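Local coordinates for purine nucleoside phosphorylase (Thermus thermophilus, PDB 6TK9), which catalyses the reversible phosphorolysis of purine nucleosides such as inosine and guanosine, releasing the free base and ribose 1-phosphate, at residues Pro161-Ile164 with Glu165-Arg168; Thr233-Val237 with Pro238-His242. All coordinates share one frame; numbering follows the deposited sequence.

Both contacts are local, and they come one after the other along the chain: contact 1 is the opening of helix 161-173, and contact 2 runs from the end of strand 225-235 into the loop before helix 246-255. Their centres lie 29 Å apart and their nearest atoms about 17 Å apart, so they do not touch. Strand 225-235 connects them indirectly, since Leu163 of contact 1 packs on its Leu227 while contact 2 begins at its far end. Each contact lays an arginine guanidinium over an aliphatic side chain, and each arginine reaches another subunit. In relatives the chain after this strand borders the purine pocket, so contact 2 is probably the nearer to the active site.

Contact 1: Pro161-Ile164 with Glu165-Arg168; sequences PELI and ELAR
Ile164 and Arg168, one helical turn apart, run side by side in the same direction, with the isoleucine methyl CG2 lying 3.6 Å above the centre of one face of the guanidinium. Two torsions set this up. CG2 stands anti to the backbone N of Ile164, while Arg168, with chi1 at -78°, continues extended from CG to NE and passes its CD 3.5 Å from Ile164 O. That oxygen also accepts a hydrogen bond from Arg168 N at 3.0 Å, one of four successive i to i+4 helical bonds; the shortest joins Ala167 N to Leu163 O at 2.9 Å.

Glu165 approaches the same guanidinium differently. Its chain bends back and brings OE1 to the edge of the group, in its plane, in a long salt bridge of 3.8 Å to Arg168 NH1. The stronger charged partner is Glu180, bound through NH2, and His177 of the second subunit packs on the arginine. Away from this cluster, Leu163 CD2 and Leu166 CD2 come within 4.5 Å of each other. Ile164 also packs on Leu127 and Leu129 of strand 124-133, joining helix to sheet.

With an alanine in place of Arg168, Glu180 would probably lose its charged mate and the Ile164 methyl its flat cover. A methyl over one face and carboxylates at NH2 and, at longer range, NH1 would be expected to restrain the rotation of the guanidinium, its charge probably balanced mainly by Glu180.

Contact 2: Thr233-Val237 with Pro238-His242; sequences TDMAV and PEREH
Arg240 N gives its hydrogen to Val237 O at 3.3 Å, a weak bond with an N-H...O angle of 123°, and so closes a type I beta turn from Val237 to Arg240. Pro238 takes the second position of the turn, where the ring restricts phi (-74°) to the range a type I turn needs, and its CD lies 4.0 Å from Val237 CB.

The side chains at the two ends of the turn also meet. Val237 and Arg240 cross obliquely: the methyl CG1 sits 3.7 Å above the centre of one guanidinium face, while the other methyl, CG2, meets Arg240 CD at 3.6 Å. Bends at chi2 and chi3 (88°) fold the arginine over the valine and carry its NH2 to within 3.8 Å of Met235 CB. The guanidinium thus lies over Val237, the first residue of the turn, and only its NH2 end comes near Met235, two residues earlier.

Arg240 NH1 bonds to the carbonyl oxygen of Glu239 of the third subunit, and the reciprocal bond is made in return. Within the chain, Arg194 NH1 binds both Pro238 O and Arg240 O, and Glu239 OE2 forms a salt bridge with Arg201. With its own closing bond weak, the turn is likely to owe much of its shape to Arg194 and to the proline, while Arg240 packs on Val237 through one flat face and its CD, and its NH1 reaches across to the third subunit.

Contact 1: Pro161-Ile164 with Glu165-Arg168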
ATOM      1  N   PRO A 161     -17.454  -8.561 -20.934  1.00 48.42           N
ATOM      2  CA  PRO A 161     -18.387  -8.681 -19.813  1.00 47.22           C
ATOM      3  C   PRO A 161     -19.507  -9.717 -20.021  1.00 48.17           C
ATOM      4  O   PRO A 161     -19.905 -10.306 -19.031  1.00 47.67           O
ATOM      5  CB  PRO A 161     -18.998  -7.275 -19.693  1.00 43.60           C
ATOM      6  CG  PRO A 161     -18.026  -6.389 -20.406  1.00 45.50           C
ATOM      7  CD  PRO A 161     -17.515  -7.229 -21.550  1.00 43.74           C
ATOM      8  N   GLU A 162     -19.992  -9.922 -21.254  1.00 46.22           N
ATOM      9  CA  GLU A 162     -21.048 -10.947 -21.524  1.00 53.06           C
ATOM     10  C   GLU A 162     -20.439 -12.347 -21.320  1.00 49.05           C
ATOM     11  O   GLU A 162     -21.121 -13.238 -20.752  1.00 49.15           O
ATOM     12  CB  GLU A 162     -21.671 -10.810 -22.922  1.00 60.81           C
ATOM     13  CG  GLU A 162     -22.826  -9.808 -23.039  1.00 69.47           C
ATOM     14  CD  GLU A 162     -23.708  -9.993 -24.281  1.00 77.80           C
ATOM     15  OE1 GLU A 162     -23.281  -9.589 -25.394  1.00 67.35           O
ATOM     16  OE2 GLU A 162     -24.826 -10.563 -24.147  1.00 78.20           O
ATOM     17  N   LEU A 163     -19.187 -12.543 -21.740  1.00 42.45           N
ATOM     18  CA  LEU A 163     -18.516 -13.857 -21.632  1.00 39.66           C
ATOM     19  C   LEU A 163     -18.191 -14.144 -20.166  1.00 42.93           C
ATOM     20  O   LEU A 163     -18.143 -15.337 -19.808  1.00 39.68           O
ATOM     21  CB  LEU A 163     -17.274 -13.861 -22.520  1.00 40.16           C
ATOM     22  CG  LEU A 163     -17.562 -13.710 -24.017  1.00 44.37           C
ATOM     23  CD1 LEU A 163     -16.332 -14.007 -24.850  1.00 45.20           C
ATOM     24  CD2 LEU A 163     -18.706 -14.615 -24.458  1.00 44.98           C
ATOM     25  N   ILE A 164     -17.999 -13.104 -19.346  1.00 42.64           N
ATOM     26  CA  ILE A 164     -17.713 -13.270 -17.892  1.00 46.01           C
ATOM     27  C   ILE A 164     -18.985 -13.797 -17.220  1.00 45.88           C
ATOM     28  O   ILE A 164     -18.887 -14.716 -16.367  1.00 44.01           O
ATOM     29  CB  ILE A 164     -17.173 -11.957 -17.270  1.00 49.04           C
ATOM     30  CG1 ILE A 164     -15.663 -11.831 -17.512  1.00 48.22           C
ATOM     31  CG2 ILE A 164     -17.511 -11.831 -15.784  1.00 42.58           C
ATOM     32  CD1 ILE A 164     -15.156 -10.408 -17.543  1.00 47.02           C
ATOM     33  N   GLU A 165     -20.132 -13.224 -17.574  1.00 47.60           N
ATOM     34  CA  GLU A 165     -21.433 -13.645 -16.997  1.00 51.26           C
ATOM     35  C   GLU A 165     -21.660 -15.099 -17.419  1.00 48.38           C
ATOM     36  O   GLU A 165     -22.062 -15.913 -16.545  1.00 50.00           O
ATOM     37  CB  GLU A 165     -22.575 -12.705 -17.410  1.00 52.70           C
ATOM     38  CG  GLU A 165     -22.464 -11.301 -16.825  1.00 57.56           C
ATOM     39  CD  GLU A 165     -23.101 -11.038 -15.461  1.00 66.71           C
ATOM     40  OE1 GLU A 165     -22.838 -11.808 -14.490  1.00 66.01           O
ATOM     41  OE2 GLU A 165     -23.852 -10.034 -15.357  1.00 67.91           O
ATOM     42  N   LEU A 166     -21.365 -15.417 -18.682  1.00 42.92           N
ATOM     43  CA  LEU A 166     -21.549 -16.782 -19.245  1.00 45.63           C
ATOM     44  C   LEU A 166     -20.676 -17.771 -18.472  1.00 45.33           C
ATOM     45  O   LEU A 166     -21.170 -18.858 -18.114  1.00 50.75           O
ATOM     46  CB  LEU A 166     -21.189 -16.795 -20.735  1.00 47.92           C
ATOM     47  CG  LEU A 166     -21.460 -18.130 -21.423  1.00 50.93           C
ATOM     48  CD1 LEU A 166     -22.955 -18.300 -21.686  1.00 53.88           C
ATOM     49  CD2 LEU A 166     -20.671 -18.261 -22.710  1.00 51.26           C
ATOM     50  N   ALA A 167     -19.418 -17.403 -18.247  1.00 44.64           N
ATOM     51  CA  ALA A 167     -18.419 -18.224 -17.540  1.00 46.91           C
ATOM     52  C   ALA A 167     -18.948 -18.506 -16.135  1.00 47.57           C
ATOM     53  O   ALA A 167     -18.724 -19.635 -15.654  1.00 51.39           O
ATOM     54  CB  ALA A 167     -17.069 -17.535 -17.517  1.00 44.68           C
ATOM     55  N   ARG A 168     -19.641 -17.540 -15.518  1.00 44.99           N
ATOM     56  CA  ARG A 168     -20.221 -17.698 -14.153  1.00 48.84           C
ATOM     57  C   ARG A 168     -21.419 -18.653 -14.193  1.00 47.93           C
ATOM     58  O   ARG A 168     -21.482 -19.563 -13.340  1.00 42.24           O
ATOM     59  CB  ARG A 168     -20.618 -16.341 -13.569  1.00 53.90           C
ATOM     60  CG  ARG A 168     -19.436 -15.551 -13.033  1.00 51.01           C
ATOM     61  CD  ARG A 168     -19.737 -14.079 -13.014  1.00 49.49           C
ATOM     62  NE  ARG A 168     -18.651 -13.368 -12.353  1.00 51.27           N
ATOM     63  CZ  ARG A 168     -18.564 -12.048 -12.256  1.00 48.51           C
ATOM     64  NH1 ARG A 168     -19.512 -11.287 -12.774  1.00 47.17           N
ATOM     65  NH2 ARG A 168     -17.533 -11.495 -11.642  1.00 49.11           N
TER

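Contact 2: Thr233-Val237 with Pro238-His242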
ATOM      1  N   THR A 233      -2.323 -23.950 -11.270  1.00 49.53           N
ATOM      2  CA  THR A 233      -1.514 -25.191 -11.189  1.00 53.72           C
ATOM      3  C   THR A 233      -0.775 -25.268  -9.850  1.00 54.55           C
ATOM      4  O   THR A 233      -0.523 -26.392  -9.369  1.00 56.55           O
ATOM      5  CB  THR A 233      -0.541 -25.250 -12.371  1.00 56.07           C
ATOM      6  OG1 THR A 233       0.184 -24.017 -12.366  1.00 60.49           O
ATOM      7  CG2 THR A 233      -1.240 -25.456 -13.697  1.00 51.08           C
ATOM      8  N   ASP A 234      -0.412 -24.119  -9.281  1.00 59.42           N
ATOM      9  CA  ASP A 234       0.352 -24.027  -8.004  1.00 57.09           C
ATOM     10  C   ASP A 234      -0.164 -22.810  -7.229  1.00 56.27           C
ATOM     11  O   ASP A 234      -0.926 -22.013  -7.793  1.00 61.31           O
ATOM     12  CB  ASP A 234       1.873 -23.987  -8.245  1.00 51.90           C
ATOM     13  CG  ASP A 234       2.397 -22.792  -9.047  1.00 52.83           C
ATOM     14  OD1 ASP A 234       2.021 -22.663 -10.239  1.00 55.72           O
ATOM     15  OD2 ASP A 234       3.198 -22.001  -8.490  1.00 53.25           O
ATOM     16  N   MET A 235       0.240 -22.687  -5.972  1.00 56.91           N
ATOM     17  CA  MET A 235      -0.056 -21.507  -5.134  1.00 57.74           C
ATOM     18  C   MET A 235       1.271 -20.759  -4.939  1.00 62.73           C
ATOM     19  O   MET A 235       2.185 -21.285  -4.274  1.00 61.30           O
ATOM     20  CB  MET A 235      -0.708 -21.930  -3.809  1.00 54.03           C
ATOM     21  CG  MET A 235      -2.189 -22.337  -3.959  1.00 49.65           C
ATOM     22  SD  MET A 235      -3.215 -21.120  -4.864  1.00 51.43           S
ATOM     23  CE  MET A 235      -3.068 -19.697  -3.789  1.00 54.65           C
ATOM     24  N   ALA A 236       1.389 -19.612  -5.607  1.00 67.03           N
ATOM     25  CA  ALA A 236       2.547 -18.693  -5.562  1.00 65.31           C
ATOM     26  C   ALA A 236       2.307 -17.689  -4.433  1.00 56.27           C
ATOM     27  O   ALA A 236       1.848 -16.548  -4.701  1.00 64.87           O
ATOM     28  CB  ALA A 236       2.727 -18.027  -6.910  1.00 66.78           C
ATOM     29  N   VAL A 237       2.567 -18.120  -3.204  1.00 49.16           N
ATOM     30  CA  VAL A 237       2.428 -17.245  -2.009  1.00 54.75           C
ATOM     31  C   VAL A 237       3.739 -17.285  -1.224  1.00 52.13           C
ATOM     32  O   VAL A 237       4.154 -18.312  -0.699  1.00 54.25           O
ATOM     33  CB  VAL A 237       1.156 -17.577  -1.196  1.00 57.37           C
ATOM     34  CG1 VAL A 237       0.471 -18.850  -1.679  1.00 56.33           C
ATOM     35  CG2 VAL A 237       1.397 -17.592   0.310  1.00 56.54           C
ATOM     36  N   PRO A 238       4.446 -16.140  -1.141  1.00 58.62           N
ATOM     37  CA  PRO A 238       5.823 -16.123  -0.638  1.00 58.36           C
ATOM     38  C   PRO A 238       6.022 -16.301   0.875  1.00 63.79           C
ATOM     39  O   PRO A 238       7.151 -16.326   1.307  1.00 64.77           O
ATOM     40  CB  PRO A 238       6.298 -14.710  -1.023  1.00 60.39           C
ATOM     41  CG  PRO A 238       5.027 -13.867  -1.033  1.00 55.97           C
ATOM     42  CD  PRO A 238       3.956 -14.805  -1.549  1.00 54.39           C
ATOM     43  N   GLU A 239       4.955 -16.427   1.663  1.00 71.81           N
ATOM     44  CA  GLU A 239       5.107 -16.705   3.117  1.00 78.22           C
ATOM     45  C   GLU A 239       4.700 -18.163   3.377  1.00 79.79           C
ATOM     46  O   GLU A 239       4.147 -18.438   4.448  1.00 86.07           O
ATOM     47  CB  GLU A 239       4.426 -15.609   3.948  1.00 76.57           C
ATOM     48  CG  GLU A 239       3.173 -15.001   3.343  1.00 72.90           C
ATOM     49  CD  GLU A 239       3.299 -13.772   2.448  1.00 70.40           C
ATOM     50  OE1 GLU A 239       3.563 -12.649   2.953  1.00 61.92           O
ATOM     51  OE2 GLU A 239       3.070 -13.931   1.244  1.00 77.66           O
ATOM     52  N   ARG A 240       5.039 -19.040   2.417  1.00 78.62           N
ATOM     53  CA  ARG A 240       4.885 -20.523   2.388  1.00 77.06           C
ATOM     54  C   ARG A 240       6.156 -21.079   1.719  1.00 82.11           C
ATOM     55  O   ARG A 240       6.571 -20.456   0.723  1.00 90.49           O
ATOM     56  CB  ARG A 240       3.617 -20.883   1.596  1.00 72.20           C
ATOM     57  CG  ARG A 240       2.425 -21.287   2.453  1.00 72.91           C
ATOM     58  CD  ARG A 240       1.085 -20.659   2.100  1.00 66.46           C
ATOM     59  NE  ARG A 240       0.304 -21.369   1.090  1.00 65.52           N
ATOM     60  CZ  ARG A 240      -0.996 -21.172   0.829  1.00 61.55           C
ATOM     61  NH1 ARG A 240      -1.700 -20.265   1.490  1.00 62.27           N
ATOM     62  NH2 ARG A 240      -1.595 -21.886  -0.108  1.00 59.30           N
ATOM     63  N   GLU A 241       6.785 -22.154   2.221  1.00 80.36           N
ATOM     64  CA  GLU A 241       8.029 -22.705   1.593  1.00 87.27           C
ATOM     65  C   GLU A 241       7.690 -23.295   0.215  1.00 88.05           C
ATOM     66  O   GLU A 241       6.505 -23.577  -0.037  1.00 96.61           O
ATOM     67  CB  GLU A 241       8.742 -23.741   2.478  1.00 90.36           C
ATOM     68  CG  GLU A 241       7.939 -25.003   2.776  1.00 96.87           C
ATOM     69  CD  GLU A 241       8.720 -26.310   2.709  1.00103.70           C
ATOM     70  OE1 GLU A 241       9.490 -26.500   1.730  1.00 99.57           O
ATOM     71  OE2 GLU A 241       8.554 -27.145   3.632  1.00 97.69           O
ATOM     72  N   HIS A 242       8.698 -23.468  -0.644  1.00 89.41           N
ATOM     73  CA  HIS A 242       8.631 -24.165  -1.963  1.00 96.99           C
ATOM     74  C   HIS A 242       7.634 -23.476  -2.911  1.00 84.32           C
ATOM     75  O   HIS A 242       6.428 -23.382  -2.579  1.00 65.16           O
ATOM     76  CB  HIS A 242       8.355 -25.676  -1.802  1.00109.96           C
ATOM     77  CG  HIS A 242       9.519 -26.555  -2.154  1.00122.23           C
ATOM     78  ND1 HIS A 242       9.558 -27.310  -3.321  1.00127.06           N
ATOM     79  CD2 HIS A 242      10.685 -26.800  -1.513  1.00118.69           C
ATOM     80  CE1 HIS A 242      10.693 -27.983  -3.376  1.00119.80           C
ATOM     81  NE2 HIS A 242      11.404 -27.684  -2.280  1.00122.08           N
TER